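Local atomic coordinates of amine oxidase domain-containing protein (Pyrococcus furiosus, PDB entry 3NRN), a protein that binds adenosine monophosphate and probably acts as an oxidoreductase of the flavin-containing amine oxidase family, although its substrate is unknown. Residues F47-G52 / P346-V351; N295-P300 / L338-E343; A399-K402 / G406-S409; G12-A17 / G391-V396; N121-E126 / E167-I172. One frame throughout, in Å; residues are numbered along the deposited sequence.

How the contacts relate
Followed from the N terminus, the chain shows how loops of very different size can sit one within another. Contact 4 opens on helix 10-21 of the Rossmann-type nucleotide-binding part, and contact 1 opens soon after, on the hairpin strand 47-50. Contact 5 then closes a short loop among helices, at 121-126 and 167-172. Contact 2 follows in series, joining strand 296-298 to the end of helix 326-340. Directly beyond it, strand 345-351 closes contact 1, which thus encloses both. Helix 388-402 closes contact 4 around everything so far, and contact 3 folds the C-terminal tail back on that same helix, its centre about 11 Å from that of contact 4. No loops cross.

Contact 1: F47-G52 / P346-V351; sequences FQLSTG and PLLAQV
Strand 47-50, with Phe47, and strand 346-351, with Leu347, run almost in the same direction, 11° apart, and their axes come no nearer than 10.1 Å, so side chains rather than backbone bonds fill the interval. It illustrates packing between two sheets: strand 47-50 belongs to a two-stranded antiparallel hairpin with 41-44, and strand 345-351 is an edge of the mixed seven-stranded sheet. A classic beta bulge, in which Leu347 and Leu348 both face Asn273, directs the two consecutive leucines toward the hairpin. Leu347 sets its CD1 over the centre of the Phe47 ring in a CH-pi contact, 3.5 Å from the centroid and close to the ring normal. An alanine in place of Phe47 would remove that ring, and the CD1 methyl of Leu347 would probably be left facing a gap at the hairpin. Further along, Leu49 CD1 meets Leu348 CD2 at 4.0 Å. Gln350 supplies the polar part of the contact. Its extended chain, with CG anti to the carbonyl carbon (chi1 -72°), carries the amide across to the hairpin, while Asn273 ND2 holds the OE1 end. Ser50 O also receives Lys271 NZ, and into the same carbonyl oxygen Gln350 NE2 donates a bond of 3.0 Å, bent to 152° at the hydrogen.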
# COMPACT_ATOMS: atom_id res chain seq x y z
N PHE A 47 13.65 -10.18 -15.02
CA PHE A 47 12.57 -10.29 -14.04
C PHE A 47 11.77 -9.00 -14.03
O PHE A 47 12.31 -7.93 -14.31
CB PHE A 47 13.14 -10.50 -12.64
CG PHE A 47 13.59 -11.90 -12.36
CD1 PHE A 47 12.72 -12.81 -11.76
CD2 PHE A 47 14.88 -12.30 -12.67
CE1 PHE A 47 13.14 -14.10 -11.47
CE2 PHE A 47 15.31 -13.59 -12.38
CZ PHE A 47 14.44 -14.49 -11.78
N GLN A 48 10.49 -9.11 -13.72
CA GLN A 48 9.65 -7.92 -13.64
C GLN A 48 9.49 -7.61 -12.16
O GLN A 48 8.60 -8.14 -11.50
CB GLN A 48 8.28 -8.17 -14.26
CG GLN A 48 8.27 -8.19 -15.79
CD GLN A 48 8.58 -6.83 -16.39
OE1 GLN A 48 7.98 -5.82 -16.04
NE2 GLN A 48 9.53 -6.81 -17.32
N LEU A 49 10.37 -6.77 -11.62
CA LEU A 49 10.29 -6.41 -10.21
C LEU A 49 9.34 -5.22 -10.09
O LEU A 49 8.70 -4.83 -11.07
CB LEU A 49 11.68 -6.06 -9.67
CG LEU A 49 12.75 -7.15 -9.88
CD1 LEU A 49 14.09 -6.66 -9.35
CD2 LEU A 49 12.35 -8.43 -9.19
N SER A 50 9.22 -4.65 -8.89
CA SER A 50 8.33 -3.51 -8.71
C SER A 50 8.98 -2.35 -7.98
O SER A 50 10.00 -2.53 -7.31
CB SER A 50 7.08 -3.94 -7.94
OG SER A 50 7.40 -4.28 -6.61
N THR A 51 8.39 -1.17 -8.11
CA THR A 51 8.89 0.03 -7.46
C THR A 51 8.24 0.21 -6.08
O THR A 51 8.38 1.25 -5.45
CB THR A 51 8.63 1.29 -8.32
OG1 THR A 51 7.22 1.44 -8.56
CG2 THR A 51 9.34 1.17 -9.66
N GLY A 52 7.55 -0.83 -5.62
CA GLY A 52 6.89 -0.76 -4.32
C GLY A 52 6.12 -2.01 -3.94
O GLY A 52 6.70 -3.01 -3.52
N PRO A 346 20.26 -13.96 -4.75
CA PRO A 346 19.93 -12.54 -4.58
C PRO A 346 19.94 -11.74 -5.88
O PRO A 346 20.94 -11.72 -6.60
CB PRO A 346 20.99 -12.06 -3.60
CG PRO A 346 21.19 -13.26 -2.73
CD PRO A 346 21.24 -14.39 -3.74
N LEU A 347 18.82 -11.08 -6.17
CA LEU A 347 18.70 -10.26 -7.38
C LEU A 347 18.87 -8.79 -7.06
O LEU A 347 19.61 -8.07 -7.73
CB LEU A 347 17.33 -10.46 -8.04
CG LEU A 347 17.05 -11.71 -8.86
CD1 LEU A 347 15.60 -11.68 -9.33
CD2 LEU A 347 17.99 -11.78 -10.05
N LEU A 348 18.17 -8.34 -6.02
CA LEU A 348 18.22 -6.94 -5.62
C LEU A 348 17.47 -6.69 -4.32
O LEU A 348 16.41 -7.26 -4.07
CB LEU A 348 17.60 -6.07 -6.72
CG LEU A 348 17.47 -4.57 -6.49
CD1 LEU A 348 18.81 -3.89 -6.74
CD2 LEU A 348 16.42 -4.00 -7.43
N ALA A 349 18.05 -5.83 -3.48
CA ALA A 349 17.44 -5.46 -2.22
C ALA A 349 17.04 -4.01 -2.42
O ALA A 349 17.86 -3.19 -2.83
CB ALA A 349 18.45 -5.58 -1.08
N GLN A 350 15.78 -3.69 -2.17
CA GLN A 350 15.32 -2.32 -2.34
C GLN A 350 14.92 -1.70 -1.01
O GLN A 350 14.15 -2.29 -0.25
CB GLN A 350 14.12 -2.28 -3.29
CG GLN A 350 14.46 -2.54 -4.75
CD GLN A 350 13.22 -2.87 -5.57
OE1 GLN A 350 12.58 -3.90 -5.35
NE2 GLN A 350 12.88 -2.01 -6.52
N VAL A 351 15.46 -0.51 -0.74
CA VAL A 351 15.16 0.21 0.48
C VAL A 351 14.09 1.26 0.19
O VAL A 351 14.25 2.08 -0.71
CB VAL A 351 16.41 0.94 1.04
CG1 VAL A 351 16.06 1.64 2.35
CG2 VAL A 351 17.53 -0.05 1.25

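Contact 2: N295-P300 / L338-E343; sequences NGFNEP and LEIFPE
Phe297 holds CG between its backbone N and carbonyl carbon (chi1 62°), whereas Phe341 places CG anti to its carbonyl carbon (chi1 -65°), and these two choices send the rings at each other from opposite directions. They meet as a T-shaped pair. The edge of Phe341 is turned toward the face of Phe297, with the planes at 73° and the centroids 5.6 Å apart. Contact is made near the rim of the receiving ring rather than over its middle: Phe341 CZ lies 3.9 Å from Phe297 CE1, and Phe341 CE2 stands 4.1 Å from that same CE1. The example is one of a helix end packed against a beta sheet. Strand 296-298 lies within the mixed seven-stranded sheet, and Phe341 is the first residue to leave helical geometry after helix 326-340, just before the chain enters strand 345-351 of the same sheet. Ile340, still helical, adds its CD1 obliquely to the Phe297 ring, 4.3 Å from CE2. The isoleucine also covers part of its neighbour: its CG2 lies 3.8 Å above one face of the Phe341 ring, offset toward the rim. Around this apolar group, Phe297 touches Val287 and Ile282 as well, and Phe341 reaches Leu274 and Val276 on strand 269-277.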
# COMPACT_ATOMS: atom_id res chain seq x y z
N ASN A 295 9.51 -10.09 7.61
CA ASN A 295 8.16 -10.22 8.16
C ASN A 295 7.30 -11.22 7.40
O ASN A 295 6.35 -11.78 7.95
CB ASN A 295 7.47 -8.85 8.15
CG ASN A 295 8.23 -7.83 8.96
OD1 ASN A 295 8.48 -6.72 8.50
ND2 ASN A 295 8.60 -8.19 10.18
N GLY A 296 7.64 -11.42 6.13
CA GLY A 296 6.90 -12.35 5.30
C GLY A 296 7.36 -12.26 3.86
O GLY A 296 8.16 -11.39 3.51
N PHE A 297 6.87 -13.17 3.03
CA PHE A 297 7.24 -13.15 1.62
C PHE A 297 6.15 -13.75 0.75
O PHE A 297 5.27 -14.46 1.25
CB PHE A 297 8.57 -13.89 1.41
CG PHE A 297 8.54 -15.35 1.78
CD1 PHE A 297 8.04 -16.30 0.88
CD2 PHE A 297 9.01 -15.78 3.02
CE1 PHE A 297 8.03 -17.66 1.21
CE2 PHE A 297 9.00 -17.14 3.36
CZ PHE A 297 8.50 -18.08 2.45
N ASN A 298 6.19 -13.45 -0.54
CA ASN A 298 5.22 -13.96 -1.49
C ASN A 298 5.96 -14.45 -2.73
O ASN A 298 7.19 -14.38 -2.80
CB ASN A 298 4.19 -12.88 -1.85
CG ASN A 298 4.71 -11.88 -2.89
OD1 ASN A 298 5.91 -11.63 -2.99
ND2 ASN A 298 3.80 -11.29 -3.65
N GLU A 299 5.20 -14.95 -3.70
CA GLU A 299 5.77 -15.47 -4.95
C GLU A 299 4.87 -14.99 -6.10
O GLU A 299 4.07 -15.74 -6.64
CB GLU A 299 5.80 -17.00 -4.88
CG GLU A 299 6.35 -17.70 -6.11
CD GLU A 299 6.56 -19.18 -5.86
OE1 GLU A 299 7.71 -19.59 -5.57
OE2 GLU A 299 5.58 -19.94 -5.93
N PRO A 300 5.03 -13.72 -6.50
CA PRO A 300 4.25 -13.09 -7.57
C PRO A 300 4.15 -13.84 -8.90
O PRO A 300 3.13 -13.77 -9.57
CB PRO A 300 4.90 -11.71 -7.72
CG PRO A 300 6.32 -11.95 -7.30
CD PRO A 300 6.17 -12.86 -6.11
N LEU A 338 18.60 -17.37 2.57
CA LEU A 338 19.48 -18.46 2.17
C LEU A 338 19.08 -19.72 2.94
O LEU A 338 19.04 -20.82 2.39
CB LEU A 338 20.94 -18.10 2.46
CG LEU A 338 22.05 -19.05 2.00
CD1 LEU A 338 23.40 -18.34 2.06
CD2 LEU A 338 22.06 -20.30 2.88
N GLU A 339 18.78 -19.54 4.22
CA GLU A 339 18.38 -20.65 5.08
C GLU A 339 17.04 -21.25 4.63
O GLU A 339 16.85 -22.46 4.71
CB GLU A 339 18.28 -20.17 6.53
CG GLU A 339 17.80 -21.21 7.52
CD GLU A 339 18.55 -22.53 7.42
OE1 GLU A 339 19.79 -22.50 7.28
OE2 GLU A 339 17.90 -23.60 7.50
N ILE A 340 16.13 -20.40 4.16
CA ILE A 340 14.81 -20.86 3.71
C ILE A 340 14.88 -21.38 2.29
O ILE A 340 14.24 -22.38 1.96
CB ILE A 340 13.76 -19.73 3.77
CG1 ILE A 340 13.66 -19.19 5.20
CG2 ILE A 340 12.41 -20.24 3.30
CD1 ILE A 340 12.72 -18.00 5.34
N PHE A 341 15.64 -20.68 1.45
CA PHE A 341 15.82 -21.03 0.04
C PHE A 341 17.31 -21.21 -0.25
O PHE A 341 17.99 -20.27 -0.67
CB PHE A 341 15.28 -19.93 -0.87
CG PHE A 341 13.80 -19.72 -0.76
CD1 PHE A 341 12.92 -20.64 -1.32
CD2 PHE A 341 13.29 -18.60 -0.12
CE1 PHE A 341 11.54 -20.45 -1.24
CE2 PHE A 341 11.91 -18.40 -0.03
CZ PHE A 341 11.04 -19.32 -0.59
N PRO A 342 17.84 -22.43 -0.02
CA PRO A 342 19.26 -22.72 -0.26
C PRO A 342 19.74 -22.40 -1.67
O PRO A 342 20.83 -21.88 -1.86
CB PRO A 342 19.35 -24.22 0.06
CG PRO A 342 18.32 -24.39 1.13
CD PRO A 342 17.16 -23.59 0.58
N GLU A 343 18.90 -22.71 -2.66
CA GLU A 343 19.26 -22.47 -4.06
C GLU A 343 18.96 -21.06 -4.55
O GLU A 343 19.24 -20.73 -5.71
CB GLU A 343 18.55 -23.48 -4.96
CG GLU A 343 18.72 -24.93 -4.51
CD GLU A 343 20.18 -25.31 -4.30
OE1 GLU A 343 20.95 -25.28 -5.29
OE2 GLU A 343 20.55 -25.63 -3.15

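Contact 3: A399-K402 / G406-S409; sequences ALEK and GSFS
Glu401, in the last turn of helix 388-402, touches Gly406, Ser407 and Phe408 in turn, and its side chain is a good example of one residue holding a returning chain by several of its atoms. Contact starts at the backbone, where CA makes a CA-H...O approach of 3.4 Å to Gly406 O. CB lies a little further from that carbonyl oxygen. CG comes as near to it as CA does and also meets the Phe408 ring edge-on, in the ring plane, 3.8 Å from CD2. A bend at chi2 (-146°) then turns CD and the carboxylate toward the peptide between Ser407 and Phe408. At the tip, OE2 accepts a nearly straight hydrogen bond from Phe408 N, 3.0 Å long and 163° at the hydrogen, which arrives nearly along the C-O axis. A water donates to OE2 too, so this oxygen has two donors. Another water gives a bond of 3.1 Å to Gly406 O and a weak one to Glu401 O. Further round the rim of the Phe408 ring, Leu400 brings CD1 to 3.7 Å from CZ, while the ring also touches Leu68 and Ile71 of helix 64-72. Space at Gly406 is short: a CB there would come 3.1 Å from Leu400 CB. This is a helix followed by a tight reversal, in which the C-terminal tail folds back along the final helix and a helical carboxylate captures one of its backbone N-H groups.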
# COMPACT_ATOMS: atom_id res chain seq x y z
N ALA A 399 -11.81 11.09 -0.07
CA ALA A 399 -11.57 12.41 -0.65
C ALA A 399 -12.73 12.72 -1.59
O ALA A 399 -13.30 13.81 -1.54
CB ALA A 399 -10.25 12.43 -1.42
N LEU A 400 -13.08 11.76 -2.44
CA LEU A 400 -14.18 11.95 -3.38
C LEU A 400 -15.50 12.27 -2.66
O LEU A 400 -16.27 13.11 -3.12
CB LEU A 400 -14.35 10.70 -4.26
CG LEU A 400 -13.14 10.31 -5.13
CD1 LEU A 400 -13.45 9.03 -5.90
CD2 LEU A 400 -12.82 11.45 -6.10
N GLU A 401 -15.75 11.60 -1.54
CA GLU A 401 -16.98 11.87 -0.79
C GLU A 401 -16.90 13.26 -0.16
O GLU A 401 -17.89 14.00 -0.16
CB GLU A 401 -17.18 10.84 0.33
CG GLU A 401 -17.37 9.40 -0.15
CD GLU A 401 -18.32 8.62 0.74
OE1 GLU A 401 -18.23 8.77 1.98
OE2 GLU A 401 -19.15 7.85 0.20
N LYS A 402 -15.74 13.62 0.37
CA LYS A 402 -15.56 14.94 0.98
C LYS A 402 -15.83 16.02 -0.06
O LYS A 402 -16.29 17.11 0.27
CB LYS A 402 -14.15 15.11 1.53
CG LYS A 402 -13.96 16.42 2.26
CD LYS A 402 -12.50 16.69 2.61
CE LYS A 402 -12.33 18.07 3.23
NZ LYS A 402 -10.90 18.40 3.46
N GLY A 406 -18.42 11.82 -5.18
CA GLY A 406 -18.49 10.37 -5.26
C GLY A 406 -19.19 9.79 -4.05
O GLY A 406 -19.10 10.35 -2.96
N SER A 407 -19.88 8.66 -4.22
CA SER A 407 -20.57 8.02 -3.11
C SER A 407 -20.29 6.52 -3.13
O SER A 407 -20.46 5.86 -4.16
CB SER A 407 -22.08 8.27 -3.20
OG SER A 407 -22.72 7.82 -2.02
N PHE A 408 -19.88 5.98 -1.99
CA PHE A 408 -19.53 4.57 -1.88
C PHE A 408 -20.20 3.86 -0.71
O PHE A 408 -20.39 4.46 0.34
CB PHE A 408 -18.02 4.44 -1.73
CG PHE A 408 -17.25 5.16 -2.79
CD1 PHE A 408 -17.02 4.56 -4.02
CD2 PHE A 408 -16.84 6.47 -2.59
CE1 PHE A 408 -16.38 5.27 -5.05
CE2 PHE A 408 -16.21 7.18 -3.60
CZ PHE A 408 -15.98 6.58 -4.83
N SER A 409 -20.53 2.59 -0.90
CA SER A 409 -21.16 1.79 0.15
C SER A 409 -20.24 1.73 1.35
O SER A 409 -19.02 1.65 1.21
CB SER A 409 -21.41 0.36 -0.34
OG SER A 409 -21.61 -0.50 0.77
O HOH W 1 -22.03 9.17 -0.12
O HOH W 2 -20.64 12.18 -0.98

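Contact 4: G12-A17 / G391-V396; sequences GLLAGA and GIALGV
Leu14 meets Ala393 and Val396, and Ala15 meets Val396, across two helices that cross at -38°, with their axes 9.8 Å apart at closest approach. Side chain to side chain, the contact is wholly apolar. Leu14 CB meets Val396 CG2 at 4.3 Å, and Ala15 CB lies equally far from CG1 of the same valine, whose two methyls are thus divided between successive residues of the opposing helix. The divided grip follows from the valine torsion, which places CG1 anti to the backbone N (chi1 171°) and CG2 anti to the carbonyl carbon. In fold terms, helix 10-21 is the first helix of a Rossmann-type nucleotide-binding unit, following strand 2-6, and Gly12 fits the last glycine of a GxGxxG pattern. Helix 388-402 comes after strand 374-376, an outermost strand of the same parallel sheet. A second kind of contact sets side chains on backbone: Val396 CG1 approaches Ala15 N at 4.2 Å, and Leu14 CD1 reaches Ala393 CA at 4.3 Å. Leu65 of helix 64-72 touches both Leu14 and Ala393, and Leu195 of helix 188-200 also packs on Leu14.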
# COMPACT_ATOMS: atom_id res chain seq x y z
N GLY A 12 -3.06 9.35 -7.17
CA GLY A 12 -3.34 10.41 -8.14
C GLY A 12 -4.06 9.89 -9.38
O GLY A 12 -5.02 10.49 -9.84
N LEU A 13 -3.57 8.78 -9.93
CA LEU A 13 -4.17 8.18 -11.13
C LEU A 13 -5.58 7.64 -10.87
O LEU A 13 -6.44 7.69 -11.75
CB LEU A 13 -3.25 7.08 -11.68
CG LEU A 13 -1.89 7.61 -12.16
CD1 LEU A 13 -0.96 6.45 -12.50
CD2 LEU A 13 -2.11 8.51 -13.38
N LEU A 14 -5.82 7.12 -9.67
CA LEU A 14 -7.15 6.61 -9.32
C LEU A 14 -8.13 7.78 -9.30
O LEU A 14 -9.21 7.72 -9.88
CB LEU A 14 -7.14 5.91 -7.94
CG LEU A 14 -6.50 4.52 -7.86
CD1 LEU A 14 -6.29 4.09 -6.41
CD2 LEU A 14 -7.39 3.50 -8.59
N ALA A 15 -7.75 8.86 -8.63
CA ALA A 15 -8.60 10.05 -8.54
C ALA A 15 -8.83 10.66 -9.91
O ALA A 15 -9.96 11.03 -10.25
CB ALA A 15 -7.97 11.06 -7.61
N GLY A 16 -7.76 10.78 -10.70
CA GLY A 16 -7.87 11.35 -12.03
C GLY A 16 -8.79 10.54 -12.92
O GLY A 16 -9.59 11.08 -13.69
N ALA A 17 -8.68 9.23 -12.82
CA ALA A 17 -9.51 8.35 -13.62
C ALA A 17 -10.98 8.47 -13.21
O ALA A 17 -11.85 8.59 -14.06
CB ALA A 17 -9.04 6.91 -13.46
N GLY A 391 -5.57 0.71 1.38
CA GLY A 391 -5.69 1.89 2.23
C GLY A 391 -5.65 3.14 1.36
O GLY A 391 -6.36 4.12 1.63
N ILE A 392 -4.82 3.11 0.33
CA ILE A 392 -4.73 4.25 -0.58
C ILE A 392 -6.08 4.45 -1.28
O ILE A 392 -6.58 5.57 -1.35
CB ILE A 392 -3.62 4.02 -1.64
CG1 ILE A 392 -2.25 4.10 -0.96
CG2 ILE A 392 -3.75 5.04 -2.77
CD1 ILE A 392 -1.08 3.89 -1.90
N ALA A 393 -6.65 3.36 -1.78
CA ALA A 393 -7.94 3.40 -2.47
C ALA A 393 -9.04 3.91 -1.53
O ALA A 393 -9.92 4.66 -1.93
CB ALA A 393 -8.30 2.02 -2.99
N LEU A 394 -8.98 3.48 -0.27
CA LEU A 394 -9.96 3.89 0.73
C LEU A 394 -9.87 5.41 0.92
O LEU A 394 -10.87 6.08 1.13
CB LEU A 394 -9.68 3.19 2.05
CG LEU A 394 -10.58 3.52 3.25
CD1 LEU A 394 -12.02 3.13 2.96
CD2 LEU A 394 -10.06 2.79 4.47
N GLY A 395 -8.65 5.94 0.85
CA GLY A 395 -8.45 7.37 1.01
C GLY A 395 -9.01 8.14 -0.16
O GLY A 395 -9.56 9.23 -0.00
N VAL A 396 -8.88 7.58 -1.36
CA VAL A 396 -9.40 8.23 -2.55
C VAL A 396 -10.91 8.29 -2.45
O VAL A 396 -11.52 9.31 -2.78
CB VAL A 396 -8.97 7.46 -3.83
CG1 VAL A 396 -9.70 8.02 -5.06
CG2 VAL A 396 -7.47 7.60 -4.01

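Contact 5: N121-E126 / E167-I172; sequences NKLPKE and ELAKEI
Leu123 and Pro124 belong to the loop between helices 115-119 and 130-137, and the contact shows how a connection without regular structure can be laid against a helix, here 165-178, by apolar atoms alone. Ala169 is the common landing point. Leu123 CD2 lies 3.7 Å from Ala169 CB. Pro124 CD comes to 3.5 Å from Ala169 CB, tighter than usual for two carbons, and Pro124 CG is a little further off. With so small a residue at this place, the loop backbone can come close: the CA atoms of Leu123 and Ala169 are 6.4 Å apart. The two branches of Leu123 divide the helix surface between them. While CD2 goes to the alanine, CD1 rests on the aliphatic part of Lys170, 3.8 Å from both CG and CE. The lysine chain is extended beyond CG (chi2 177°) and passes Leu123 at about a right angle, so that the methyl lies against its middle. Replacing Leu123 by an aspartate would put a carboxylate where these methyls lie and would probably cost Ala169 and the Lys170 methylenes part of their apolar cover. Along helix 165-178, Leu123 also touches Leu166 and Arg173. Pro124 reaches Ala165 of that helix and Trp133 of helix 130-137, which places the loop residues beside both helices.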
# COMPACT_ATOMS: atom_id res chain seq x y z
N ASN A 121 -18.80 -5.76 14.63
CA ASN A 121 -18.45 -4.34 14.51
C ASN A 121 -17.98 -3.77 15.84
O ASN A 121 -17.47 -2.65 15.90
CB ASN A 121 -19.66 -3.55 14.01
CG ASN A 121 -20.16 -2.53 15.03
OD1 ASN A 121 -19.54 -1.48 15.22
ND2 ASN A 121 -21.26 -2.84 15.70
N LYS A 122 -18.15 -4.53 16.92
CA LYS A 122 -17.73 -4.07 18.24
C LYS A 122 -16.22 -3.97 18.37
O LYS A 122 -15.52 -4.98 18.40
CB LYS A 122 -18.31 -4.99 19.32
CG LYS A 122 -19.79 -4.75 19.58
CD LYS A 122 -20.36 -5.65 20.67
CE LYS A 122 -20.59 -7.07 20.17
NZ LYS A 122 -21.26 -7.91 21.21
N LEU A 123 -15.72 -2.74 18.44
CA LEU A 123 -14.30 -2.48 18.56
C LEU A 123 -13.91 -2.10 19.99
O LEU A 123 -14.75 -1.69 20.78
CB LEU A 123 -13.89 -1.36 17.60
CG LEU A 123 -14.13 -1.64 16.11
CD1 LEU A 123 -13.79 -0.40 15.30
CD2 LEU A 123 -13.29 -2.82 15.66
N PRO A 124 -12.62 -2.22 20.33
CA PRO A 124 -12.12 -1.89 21.67
C PRO A 124 -12.15 -0.41 22.05
O PRO A 124 -11.57 0.44 21.36
CB PRO A 124 -10.70 -2.46 21.65
CG PRO A 124 -10.30 -2.31 20.22
CD PRO A 124 -11.54 -2.78 19.50
N LYS A 125 -12.81 -0.12 23.16
CA LYS A 125 -12.91 1.24 23.69
C LYS A 125 -11.56 1.53 24.34
O LYS A 125 -11.23 2.68 24.65
CB LYS A 125 -14.03 1.32 24.73
CG LYS A 125 -14.22 2.68 25.41
CD LYS A 125 -14.99 3.67 24.54
CE LYS A 125 -14.14 4.21 23.41
NZ LYS A 125 -12.94 4.95 23.92
N GLU A 126 -10.79 0.47 24.53
CA GLU A 126 -9.46 0.56 25.13
C GLU A 126 -8.52 1.40 24.28
O GLU A 126 -8.58 1.36 23.05
CB GLU A 126 -8.86 -0.85 25.28
CG GLU A 126 -9.67 -1.83 26.12
CD GLU A 126 -9.31 -1.78 27.59
OE1 GLU A 126 -8.12 -1.91 27.92
OE2 GLU A 126 -10.23 -1.60 28.42
N GLU A 167 -6.56 0.30 16.06
CA GLU A 167 -6.05 0.18 14.71
C GLU A 167 -5.95 -1.27 14.29
O GLU A 167 -6.37 -1.64 13.20
CB GLU A 167 -4.68 0.86 14.59
CG GLU A 167 -4.05 0.78 13.20
CD GLU A 167 -4.99 1.23 12.09
OE1 GLU A 167 -5.77 2.17 12.30
OE2 GLU A 167 -4.93 0.64 10.98
N LEU A 168 -5.40 -2.11 15.17
CA LEU A 168 -5.28 -3.54 14.86
C LEU A 168 -6.66 -4.15 14.68
O LEU A 168 -6.88 -4.98 13.80
CB LEU A 168 -4.54 -4.29 15.97
CG LEU A 168 -4.48 -5.81 15.74
CD1 LEU A 168 -3.66 -6.08 14.49
CD2 LEU A 168 -3.87 -6.52 16.94
N ALA A 169 -7.59 -3.76 15.55
CA ALA A 169 -8.95 -4.27 15.49
C ALA A 169 -9.57 -3.92 14.14
O ALA A 169 -10.23 -4.74 13.52
CB ALA A 169 -9.79 -3.68 16.62
N LYS A 170 -9.36 -2.69 13.69
CA LYS A 170 -9.92 -2.25 12.41
C LYS A 170 -9.29 -2.99 11.24
O LYS A 170 -9.97 -3.30 10.25
CB LYS A 170 -9.77 -0.74 12.26
CG LYS A 170 -10.70 0.04 13.18
CD LYS A 170 -10.48 1.52 13.08
CE LYS A 170 -11.53 2.29 13.86
NZ LYS A 170 -11.31 3.76 13.77
N GLU A 171 -8.00 -3.29 11.33
CA GLU A 171 -7.33 -4.03 10.27
C GLU A 171 -7.82 -5.48 10.32
O GLU A 171 -7.90 -6.16 9.29
CB GLU A 171 -5.81 -3.95 10.46
CG GLU A 171 -5.25 -2.60 10.04
CD GLU A 171 -3.78 -2.43 10.36
OE1 GLU A 171 -3.03 -3.43 10.31
OE2 GLU A 171 -3.37 -1.29 10.65
N ILE A 172 -8.17 -5.95 11.51
CA ILE A 172 -8.69 -7.30 11.66
C ILE A 172 -10.09 -7.31 11.03
O ILE A 172 -10.45 -8.26 10.35
CB ILE A 172 -8.79 -7.72 13.15
CG1 ILE A 172 -7.39 -7.97 13.71
CG2 ILE A 172 -9.64 -8.99 13.27
CD1 ILE A 172 -7.34 -8.21 15.21